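Local coordinates for leucine aminopeptidase (Parabacteroides distasonis, PDB 3TC8), which binds zinc and is probably an exopeptidase of peptidase family M28, with possible aminopeptidase or glutaminyl-peptide cyclotransferase activity, at residues K64-E69 with P186-Y191; N84-F89 with D152-D157; G178-A183 with H251-S256. All coordinates share one frame; numbering follows the deposited sequence. Where two conformers were deposited one is given.

Interaction 1 (K64-E69 with P186-Y191); sequences KVYQQE and PHVPNY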
loop_
_atom_site.group_PDB
_atom_site.type_symbol
_atom_site.label_atom_id
_atom_site.label_comp_id
_atom_site.label_asym_id
_atom_site.label_seq_id
_atom_site.Cartn_x
_atom_site.Cartn_y
_atom_site.Cartn_z
ATOM N N LYS A 64 -9.758 -16.251 -0.445
ATOM C CA LYS A 64 -9.086 -17.166 -1.334
ATOM C C LYS A 64 -7.708 -16.571 -1.638
ATOM O O LYS A 64 -7.653 -15.464 -2.202
ATOM C CB LYS A 64 -9.868 -17.355 -2.631
ATOM C CG LYS A 64 -9.241 -18.334 -3.556
ATOM C CD LYS A 64 -10.046 -18.517 -4.826
ATOM C CE LYS A 64 -9.370 -19.439 -5.836
ATOM N NZ LYS A 64 -9.155 -20.816 -5.309
ATOM N N VAL A 65 -6.636 -17.232 -1.205
ATOM C CA VAL A 65 -5.313 -16.612 -1.246
ATOM C C VAL A 65 -4.501 -17.201 -2.393
ATOM O O VAL A 65 -4.427 -18.424 -2.558
ATOM C CB VAL A 65 -4.589 -16.788 0.115
ATOM C CG1 VAL A 65 -3.136 -16.251 0.020
ATOM C CG2 VAL A 65 -5.392 -16.093 1.190
ATOM N N TYR A 66 -3.911 -16.305 -3.150
ATOM C CA TYR A 66 -2.947 -16.647 -4.188
ATOM C C TYR A 66 -1.607 -16.056 -3.830
ATOM O O TYR A 66 -1.543 -14.907 -3.460
ATOM C CB TYR A 66 -3.372 -16.032 -5.533
ATOM C CG TYR A 66 -4.733 -16.257 -6.027
ATOM C CD1 TYR A 66 -5.801 -15.565 -5.501
ATOM C CD2 TYR A 66 -4.970 -17.079 -7.100
ATOM C CE1 TYR A 66 -7.080 -15.697 -5.976
ATOM C CE2 TYR A 66 -6.258 -17.254 -7.599
ATOM C CZ TYR A 66 -7.303 -16.537 -7.043
ATOM O OH TYR A 66 -8.590 -16.712 -7.518
ATOM N N GLN A 67 -0.555 -16.842 -3.898
ATOM C CA GLN A 67 0.790 -16.360 -3.662
ATOM C C GLN A 67 1.552 -16.409 -4.965
ATOM O O GLN A 67 1.876 -17.497 -5.434
ATOM C CB GLN A 67 1.478 -17.143 -2.541
ATOM C CG GLN A 67 0.715 -17.020 -1.212
ATOM C CD GLN A 67 1.427 -17.722 -0.074
ATOM O OE1 GLN A 67 2.556 -17.423 0.200
ATOM N NE2 GLN A 67 0.776 -18.646 0.565
ATOM N N GLN A 68 1.770 -15.276 -5.577
ATOM C CA GLN A 68 2.375 -15.210 -6.876
ATOM C C GLN A 68 3.878 -15.015 -6.706
ATOM O O GLN A 68 4.289 -13.954 -6.325
ATOM C CB GLN A 68 1.735 -14.068 -7.634
ATOM C CG GLN A 68 2.365 -13.780 -8.959
ATOM C CD GLN A 68 1.603 -12.650 -9.674
ATOM O OE1 GLN A 68 1.640 -11.526 -9.268
ATOM N NE2 GLN A 68 0.907 -13.022 -10.763
ATOM N N GLU A 69 4.639 -16.065 -6.946
ATOM C CA GLU A 69 6.072 -15.989 -6.777
ATOM C C GLU A 69 6.747 -15.786 -8.120
ATOM O O GLU A 69 6.415 -16.471 -9.066
ATOM C CB GLU A 69 6.583 -17.250 -6.097
ATOM C CG GLU A 69 6.019 -17.367 -4.694
ATOM C CD GLU A 69 6.420 -18.584 -3.977
ATOM O OE1 GLU A 69 5.862 -19.657 -4.297
ATOM O OE2 GLU A 69 7.243 -18.470 -3.059
ATOM N N PRO A 186 -1.607 -11.361 -14.448
ATOM C CA PRO A 186 -2.453 -11.297 -13.268
ATOM C C PRO A 186 -2.757 -12.655 -12.712
ATOM O O PRO A 186 -2.611 -13.664 -13.387
ATOM C CB PRO A 186 -3.695 -10.569 -13.780
ATOM C CG PRO A 186 -3.689 -10.827 -15.249
ATOM C CD PRO A 186 -2.237 -10.788 -15.634
ATOM N N HIS A 187 -3.215 -12.692 -11.485
ATOM C CA HIS A 187 -3.455 -13.963 -10.800
ATOM C C HIS A 187 -4.630 -14.752 -11.332
ATOM O O HIS A 187 -4.738 -15.940 -11.058
ATOM C CB HIS A 187 -3.648 -13.690 -9.297
ATOM C CG HIS A 187 -4.835 -12.856 -9.001
ATOM N ND1 HIS A 187 -4.882 -11.503 -9.271
ATOM C CD2 HIS A 187 -6.036 -13.196 -8.476
ATOM C CE1 HIS A 187 -6.078 -11.067 -8.933
ATOM N NE2 HIS A 187 -6.822 -12.088 -8.514
ATOM N N VAL A 188 -5.550 -14.072 -12.003
ATOM C CA VAL A 188 -6.599 -14.717 -12.782
ATOM C C VAL A 188 -6.566 -14.027 -14.174
ATOM O O VAL A 188 -6.245 -12.837 -14.304
ATOM C CB VAL A 188 -7.984 -14.651 -12.152
ATOM C CG1 VAL A 188 -8.033 -15.395 -10.798
ATOM C CG2 VAL A 188 -8.354 -13.272 -11.983
ATOM N N PRO A 189 -6.894 -14.800 -15.219
ATOM C CA PRO A 189 -6.778 -14.249 -16.565
ATOM C C PRO A 189 -7.630 -13.013 -16.805
ATOM O O PRO A 189 -8.781 -12.966 -16.349
ATOM C CB PRO A 189 -7.296 -15.409 -17.447
ATOM C CG PRO A 189 -7.094 -16.628 -16.668
ATOM C CD PRO A 189 -7.216 -16.232 -15.219
ATOM N N ASN A 190 -7.044 -11.997 -17.405
ATOM C CA ASN A 190 -7.731 -10.768 -17.759
ATOM C C ASN A 190 -8.411 -10.134 -16.558
ATOM O O ASN A 190 -9.486 -9.529 -16.672
ATOM C CB ASN A 190 -8.705 -10.965 -18.897
ATOM C CG ASN A 190 -8.032 -11.453 -20.151
ATOM O OD1 ASN A 190 -8.385 -12.489 -20.649
ATOM N ND2 ASN A 190 -6.958 -10.786 -20.547
ATOM N N TYR A 191 -7.747 -10.182 -15.411
ATOM C CA TYR A 191 -8.275 -9.620 -14.196
ATOM C C TYR A 191 -8.701 -8.187 -14.443
ATOM O O TYR A 191 -7.925 -7.392 -14.966
ATOM C CB TYR A 191 -7.226 -9.668 -13.082
ATOM C CG TYR A 191 -7.710 -8.975 -11.828
ATOM C CD1 TYR A 191 -8.567 -9.597 -10.955
ATOM C CD2 TYR A 191 -7.387 -7.648 -11.556
ATOM C CE1 TYR A 191 -9.078 -8.918 -9.838
ATOM C CE2 TYR A 191 -7.843 -7.007 -10.452
ATOM C CZ TYR A 191 -8.722 -7.625 -9.594
ATOM O OH TYR A 191 -9.184 -6.931 -8.517
#
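His-187 turns the edge of its imidazole onto the phenol ring of Tyr-66. This is a T-shaped stack, with ring centroids 4.8 Å apart and planes at 67°. CD2 is the atom that points in. It sits over the centre of the Tyr-66 ring, and its nearest ring carbon is Tyr-66 CE1 at 3.7 Å. Val-188 adds its CG1 methyl at the far end of the same ring, 3.6 Å from Tyr-66 OH. With chi1 of His-187 at 63°, CG lies between the backbone N and the carbonyl carbon, and the side chain crosses that of the tyrosine at about a right angle. Further out, ND1 of His-187 is hydrogen-bonded to Trp-182 NE1, and the imidazole also meets the indole nearly parallel. That pairing would restrict rotation of the imidazole, consistent with CD2 staying turned to the tyrosine. Gln-68 reaches across with an extended chain, and its NE2 is hydrogen-bonded to Asn-185 O, just before the 186-191 loop. An alanine in place of Tyr-66 would probably leave the CD2 edge of His-187 without its aromatic face and open a gap beside Val-188 CG1. The contact joins the edge strand 64-73 to the loop after helix 177-184, near the surface. No hydrogen bond links the two segments directly, which implies that they are held by aromatic and apolar packing, with the polar grip supplied by neighbours.

Interaction 2 (N84-F89 with D152-D157); sequences NIIGSF and DIIFFD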
loop_
_atom_site.group_PDB
_atom_site.type_symbol
_atom_site.label_atom_id
_atom_site.label_comp_id
_atom_site.label_asym_id
_atom_site.label_seq_id
_atom_site.Cartn_x
_atom_site.Cartn_y
_atom_site.Cartn_z
ATOM N N ASN A 84 3.993 -11.631 -4.554
ATOM C CA ASN A 84 2.771 -10.840 -4.410
ATOM C C ASN A 84 1.720 -11.714 -3.739
ATOM O O ASN A 84 1.603 -12.888 -4.051
ATOM C CB ASN A 84 2.249 -10.357 -5.763
ATOM C CG ASN A 84 3.202 -9.459 -6.508
ATOM O OD1 ASN A 84 3.835 -8.576 -5.928
ATOM N ND2 ASN A 84 3.250 -9.626 -7.839
ATOM N N ILE A 85 0.997 -11.149 -2.784
ATOM C CA ILE A 85 0.024 -11.894 -2.002
ATOM C C ILE A 85 -1.350 -11.329 -2.254
ATOM O O ILE A 85 -1.594 -10.162 -2.010
ATOM C CB ILE A 85 0.397 -11.889 -0.516
ATOM C CG1 ILE A 85 1.823 -12.401 -0.280
ATOM C CG2 ILE A 85 -0.627 -12.644 0.326
ATOM C CD1 ILE A 85 2.393 -12.131 1.080
ATOM N N ILE A 86 -2.244 -12.183 -2.749
ATOM C CA ILE A 86 -3.570 -11.773 -3.154
ATOM C C ILE A 86 -4.622 -12.511 -2.324
ATOM O O ILE A 86 -4.569 -13.710 -2.247
ATOM C CB ILE A 86 -3.844 -12.071 -4.652
ATOM C CG1 ILE A 86 -2.829 -11.373 -5.557
ATOM C CG2 ILE A 86 -5.290 -11.676 -5.023
ATOM C CD1 ILE A 86 -1.720 -12.172 -6.079
ATOM N N GLY A 87 -5.518 -11.762 -1.696
ATOM C CA GLY A 87 -6.665 -12.353 -1.006
ATOM C C GLY A 87 -7.934 -11.891 -1.624
ATOM O O GLY A 87 -8.253 -10.713 -1.643
ATOM N N SER A 88 -8.718 -12.827 -2.120
ATOM C CA SER A 88 -9.953 -12.495 -2.841
ATOM C C SER A 88 -11.174 -12.935 -2.035
ATOM O O SER A 88 -11.302 -14.119 -1.638
ATOM C CB SER A 88 -10.000 -13.177 -4.207
ATOM O OG SER A 88 -8.885 -12.801 -4.996
ATOM N N PHE A 89 -12.081 -12.000 -1.823
ATOM C CA PHE A 89 -13.348 -12.279 -1.169
ATOM C C PHE A 89 -14.443 -12.246 -2.227
ATOM O O PHE A 89 -14.396 -11.486 -3.201
ATOM C CB PHE A 89 -13.608 -11.230 -0.123
ATOM C CG PHE A 89 -12.647 -11.240 1.015
ATOM C CD1 PHE A 89 -12.861 -12.044 2.128
ATOM C CD2 PHE A 89 -11.580 -10.363 1.048
ATOM C CE1 PHE A 89 -12.038 -11.980 3.214
ATOM C CE2 PHE A 89 -10.770 -10.319 2.133
ATOM C CZ PHE A 89 -10.983 -11.139 3.225
ATOM N N ASP A 152 -10.641 -7.674 -3.808
ATOM C CA ASP A 152 -9.312 -8.286 -3.853
ATOM C C ASP A 152 -8.366 -7.393 -3.063
ATOM O O ASP A 152 -8.291 -6.209 -3.326
ATOM C CB ASP A 152 -8.837 -8.446 -5.291
ATOM C CG ASP A 152 -9.831 -9.243 -6.094
ATOM O OD1 ASP A 152 -9.997 -10.438 -5.766
ATOM O OD2 ASP A 152 -10.479 -8.644 -7.000
ATOM N N ILE A 153 -7.702 -7.998 -2.097
ATOM C CA ILE A 153 -6.654 -7.351 -1.306
ATOM C C ILE A 153 -5.341 -7.824 -1.923
ATOM O O ILE A 153 -5.108 -9.047 -1.929
ATOM C CB ILE A 153 -6.723 -7.765 0.158
ATOM C CG1 ILE A 153 -8.095 -7.556 0.812
ATOM C CG2 ILE A 153 -5.581 -7.181 0.932
ATOM C CD1 ILE A 153 -8.461 -6.134 0.997
ATOM N N ILE A 154 -4.501 -6.925 -2.348
ATOM C CA ILE A 154 -3.187 -7.313 -2.888
ATOM C C ILE A 154 -2.066 -6.583 -2.160
ATOM O O ILE A 154 -2.054 -5.379 -2.069
ATOM C CB ILE A 154 -3.025 -7.149 -4.411
ATOM C CG1 ILE A 154 -4.163 -7.887 -5.124
ATOM C CG2 ILE A 154 -1.631 -7.650 -4.813
ATOM C CD1 ILE A 154 -4.044 -7.927 -6.668
ATOM N N PHE A 155 -1.140 -7.419 -1.643
ATOM C CA PHE A 155 0.114 -6.934 -1.114
ATOM C C PHE A 155 1.192 -7.180 -2.192
ATOM O O PHE A 155 1.567 -8.312 -2.452
ATOM C CB PHE A 155 0.463 -7.613 0.195
ATOM C CG PHE A 155 -0.638 -7.561 1.247
ATOM C CD1 PHE A 155 -1.444 -6.452 1.408
ATOM C CD2 PHE A 155 -0.818 -8.652 2.072
ATOM C CE1 PHE A 155 -2.429 -6.464 2.395
ATOM C CE2 PHE A 155 -1.798 -8.640 3.090
ATOM C CZ PHE A 155 -2.590 -7.514 3.213
ATOM N N PHE A 156 1.632 -6.084 -2.796
ATOM C CA PHE A 156 2.642 -6.135 -3.859
ATOM C C PHE A 156 4.047 -6.065 -3.260
ATOM O O PHE A 156 4.321 -5.313 -2.353
ATOM C CB PHE A 156 2.431 -4.985 -4.843
ATOM C CG PHE A 156 1.233 -5.162 -5.723
ATOM C CD1 PHE A 156 1.200 -6.129 -6.687
ATOM C CD2 PHE A 156 0.138 -4.300 -5.634
ATOM C CE1 PHE A 156 0.128 -6.275 -7.515
ATOM C CE2 PHE A 156 -0.945 -4.471 -6.491
ATOM C CZ PHE A 156 -0.933 -5.426 -7.449
ATOM N N ASP A 157 4.910 -6.880 -3.834
ATOM C CA ASP A 157 6.294 -6.966 -3.407
ATOM C C ASP A 157 7.204 -6.120 -4.245
ATOM O O ASP A 157 6.840 -5.600 -5.310
ATOM C CB ASP A 157 6.761 -8.442 -3.487
ATOM C CG ASP A 157 7.938 -8.795 -2.621
ATOM O OD1 ASP A 157 8.447 -7.945 -1.852
ATOM O OD2 ASP A 157 8.287 -9.997 -2.646
#
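Asn-84 meets Asp-157 at one end of an antiparallel strand pair. Ser-88 meets Asp-152 toward the other, where the pairing continues to Phe-89 with Ile-151. From Asn-84, CB lies 4.0 Å from Phe-155 O. CG, anti to the carbonyl carbon (chi1 -61°), comes to 3.9 Å from Phe-156 CD1. At the tip, OD1 accepts the N-H of Asp-157 at 2.9 Å. This bond is almost straight, 174° at the hydrogen, and the donor lies nearly along the C=O axis. OD1 also rests at the edge of the Phe-156 ring. The other branch, ND2, is hydrogen-bonded to Gln-68 OE1 and Gly-178 O, so both ends of the buried amide are held.

Between these ends the backbones pair in register. Ile-85 with Phe-155 and Gly-87 with Ile-153 are hydrogen-bonded pairs, each with two N-H...O bonds. Ile-86 with Ile-154 is a non-hydrogen-bonded pair. Their side chains lie side by side and point the same way, with Ile-86 CG1 3.8 Å from Ile-154 CG1. On the opposite face, Ile-85 and Phe-155 pack against helix 45-60. Phe-89 lets its ring edge meet Ile-153, with CE2 4.1 Å from Ile-153 CG1.

In one of its two conformers, Ser-88 OG donates to Asp-152 OD1 at 2.7 Å, on the anti side of the carboxylate and 19° out of its plane. OD2 of Asp-152 takes Tyr-191 OH and a salt bridge from Arg-96. The strands are neighbouring interior members of the mixed sheet of this M28 fold, and the side chain of Asp-157 lies about 8 Å from that of the zinc ligand Asp-160. With Arg-96 and the Tyr-191 hydroxyl at OD2, the buried Asp-152 carboxylate would probably stay ionised.

Interaction 3 (G178-A183 with H251-S256); sequences GTQFWA and HQYVIS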
loop_
_atom_site.group_PDB
_atom_site.type_symbol
_atom_site.label_atom_id
_atom_site.label_comp_id
_atom_site.label_asym_id
_atom_site.label_seq_id
_atom_site.Cartn_x
_atom_site.Cartn_y
_atom_site.Cartn_z
ATOM N N GLY A 178 6.957 -5.686 -8.305
ATOM C CA GLY A 178 5.921 -6.706 -8.150
ATOM C C GLY A 178 4.636 -6.358 -8.872
ATOM O O GLY A 178 4.016 -7.236 -9.487
ATOM N N THR A 179 4.242 -5.100 -8.819
ATOM C CA THR A 179 3.062 -4.644 -9.511
ATOM C C THR A 179 3.247 -4.743 -11.011
ATOM O O THR A 179 2.337 -5.150 -11.738
ATOM C CB THR A 179 2.678 -3.187 -9.146
ATOM O OG1 THR A 179 2.581 -3.118 -7.724
ATOM C CG2 THR A 179 1.339 -2.821 -9.747
ATOM N N GLN A 180 4.437 -4.385 -11.503
ATOM C CA GLN A 180 4.695 -4.526 -12.920
ATOM C C GLN A 180 4.493 -5.966 -13.376
ATOM O O GLN A 180 3.962 -6.227 -14.457
ATOM C CB GLN A 180 6.088 -4.010 -13.286
ATOM C CG GLN A 180 6.219 -2.460 -13.186
ATOM C CD GLN A 180 7.599 -2.020 -13.559
ATOM O OE1 GLN A 180 8.005 -2.209 -14.720
ATOM N NE2 GLN A 180 8.365 -1.520 -12.623
ATOM N N PHE A 181 5.021 -6.936 -12.609
ATOM C CA PHE A 181 4.899 -8.323 -12.955
ATOM C C PHE A 181 3.430 -8.743 -12.963
ATOM O O PHE A 181 2.966 -9.364 -13.912
ATOM C CB PHE A 181 5.682 -9.190 -11.992
ATOM C CG PHE A 181 5.570 -10.660 -12.350
ATOM C CD1 PHE A 181 6.403 -11.191 -13.298
ATOM C CD2 PHE A 181 4.592 -11.458 -11.782
ATOM C CE1 PHE A 181 6.258 -12.506 -13.696
ATOM C CE2 PHE A 181 4.466 -12.811 -12.182
ATOM C CZ PHE A 181 5.281 -13.297 -13.148
ATOM N N TRP A 182 2.698 -8.415 -11.897
ATOM C CA TRP A 182 1.314 -8.814 -11.762
ATOM C C TRP A 182 0.440 -8.213 -12.867
ATOM O O TRP A 182 -0.449 -8.863 -13.394
ATOM C CB TRP A 182 0.809 -8.374 -10.386
ATOM C CG TRP A 182 -0.668 -8.609 -10.196
ATOM C CD1 TRP A 182 -1.299 -9.754 -9.786
ATOM C CD2 TRP A 182 -1.701 -7.646 -10.468
ATOM N NE1 TRP A 182 -2.650 -9.540 -9.786
ATOM C CE2 TRP A 182 -2.935 -8.260 -10.200
ATOM C CE3 TRP A 182 -1.694 -6.316 -10.848
ATOM C CZ2 TRP A 182 -4.143 -7.572 -10.316
ATOM C CZ3 TRP A 182 -2.905 -5.631 -10.989
ATOM C CH2 TRP A 182 -4.101 -6.262 -10.724
ATOM N N ALA A 183 0.695 -6.954 -13.192
ATOM C CA ALA A 183 -0.177 -6.274 -14.141
ATOM C C ALA A 183 -0.100 -6.949 -15.515
ATOM O O ALA A 183 -1.071 -6.946 -16.266
ATOM C CB ALA A 183 0.133 -4.802 -14.217
ATOM N N HIS A 251 0.027 2.289 -8.140
ATOM C CA HIS A 251 -1.219 2.524 -8.891
ATOM C C HIS A 251 -0.988 2.888 -10.353
ATOM O O HIS A 251 -1.802 2.509 -11.207
ATOM C CB HIS A 251 -2.073 3.592 -8.190
ATOM C CG HIS A 251 -1.505 4.966 -8.181
ATOM N ND1 HIS A 251 -0.204 5.215 -7.793
ATOM C CD2 HIS A 251 -2.069 6.155 -8.512
ATOM C CE1 HIS A 251 0.011 6.513 -7.896
ATOM N NE2 HIS A 251 -1.108 7.107 -8.319
ATOM N N GLN A 252 0.143 3.524 -10.670
ATOM C CA GLN A 252 0.376 3.875 -12.086
ATOM C C GLN A 252 0.496 2.637 -12.967
ATOM O O GLN A 252 0.113 2.657 -14.120
ATOM C CB GLN A 252 1.561 4.782 -12.276
ATOM C CG GLN A 252 2.861 4.142 -12.213
ATOM C CD GLN A 252 3.966 5.190 -12.235
ATOM O OE1 GLN A 252 3.942 6.104 -11.419
ATOM N NE2 GLN A 252 4.976 4.997 -13.097
ATOM N N TYR A 253 1.051 1.558 -12.398
ATOM C CA TYR A 253 1.262 0.342 -13.133
ATOM C C TYR A 253 -0.000 -0.507 -13.221
ATOM O O TYR A 253 -0.174 -1.245 -14.177
ATOM C CB TYR A 253 2.480 -0.398 -12.571
ATOM C CG TYR A 253 3.766 0.302 -12.772
ATOM C CD1 TYR A 253 4.385 0.317 -14.017
ATOM C CD2 TYR A 253 4.358 0.996 -11.742
ATOM C CE1 TYR A 253 5.612 0.972 -14.209
ATOM C CE2 TYR A 253 5.566 1.687 -11.921
ATOM C CZ TYR A 253 6.188 1.671 -13.137
ATOM O OH TYR A 253 7.379 2.314 -13.291
ATOM N N VAL A 254 -0.879 -0.376 -12.223
ATOM C CA VAL A 254 -2.200 -0.996 -12.313
ATOM C C VAL A 254 -2.999 -0.293 -13.426
ATOM O O VAL A 254 -3.627 -0.978 -14.246
ATOM C CB VAL A 254 -2.927 -0.948 -10.978
ATOM C CG1 VAL A 254 -4.360 -1.426 -11.126
ATOM C CG2 VAL A 254 -2.148 -1.741 -9.902
ATOM N N ILE A 255 -2.937 1.035 -13.494
ATOM C CA ILE A 255 -3.629 1.816 -14.512
ATOM C C ILE A 255 -3.111 1.428 -15.899
ATOM O O ILE A 255 -3.879 1.083 -16.795
ATOM C CB ILE A 255 -3.443 3.323 -14.230
ATOM C CG1 ILE A 255 -4.208 3.737 -12.967
ATOM C CG2 ILE A 255 -3.912 4.166 -15.461
ATOM C CD1 ILE A 255 -3.728 5.115 -12.374
ATOM N N SER A 256 -1.800 1.439 -16.069
ATOM C CA SER A 256 -1.243 1.209 -17.399
ATOM C C SER A 256 -1.364 -0.246 -17.832
ATOM O O SER A 256 -1.583 -0.532 -19.021
ATOM C CB SER A 256 0.198 1.675 -17.474
ATOM O OG SER A 256 1.077 0.934 -16.649
#
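Gln-180 lays its side chain over one face of the Tyr-253 ring, where two nearly parallel helices pack side by side. In this M28 alpha/beta fold, helices 177-184 and 250-258 cover the mixed sheet. Their short segments run 8.8 Å apart at an angle of -15°. Gln-180 CG stands anti to the carbonyl carbon (chi1 -70°). That places it for a CH-pi contact, 3.7 Å from the centroid of the Tyr-253 ring. Beyond CG the chain is extended, and the amide is stacked on the phenol with planes 11° apart. The amide and phenol ends share one neighbour. Gln-180 NE2 is hydrogen-bonded to Asp-173 O, and Tyr-253 OH to Asp-173 OD1. Gln-252 CG covers the opposite face of the ring.

Nearer the sheet, Thr-179 points its two branches to different tasks. OG1 is hydrogen-bonded to Asp-250 OD1. CG2, anti to the backbone N, meets Tyr-253 CB and the CG2 methyl of Val-254. The same Val-254 methyl touches the indole of Trp-182, 4.1 Å from its CZ3. Ala-183 points its CB at the other helix, 3.6 Å from Tyr-253 O.

How the interactions relate
Interactions 1 and 2 have centres 8 Å apart and share the mixed sheet, where 64-73, 79-89 and 150-156 lie side by side, each antiparallel to the next. Interaction 3 lies about 13 Å from the centre of each, on helices packed against that sheet. Along the chain, interaction 2 is nested within the loop closed by interaction 1 and ends before interaction 3 begins. Interactions 1 and 3 alternate their segments. Trp-182 links all three, also touching Tyr-191 of interaction 1 and Ile-154 and Phe-156 of interaction 2. The packing is thus continuous. Side chains of interactions 2 and 3 come within about 12 to 13 Å of the zinc ion; interaction 1 lies away from it.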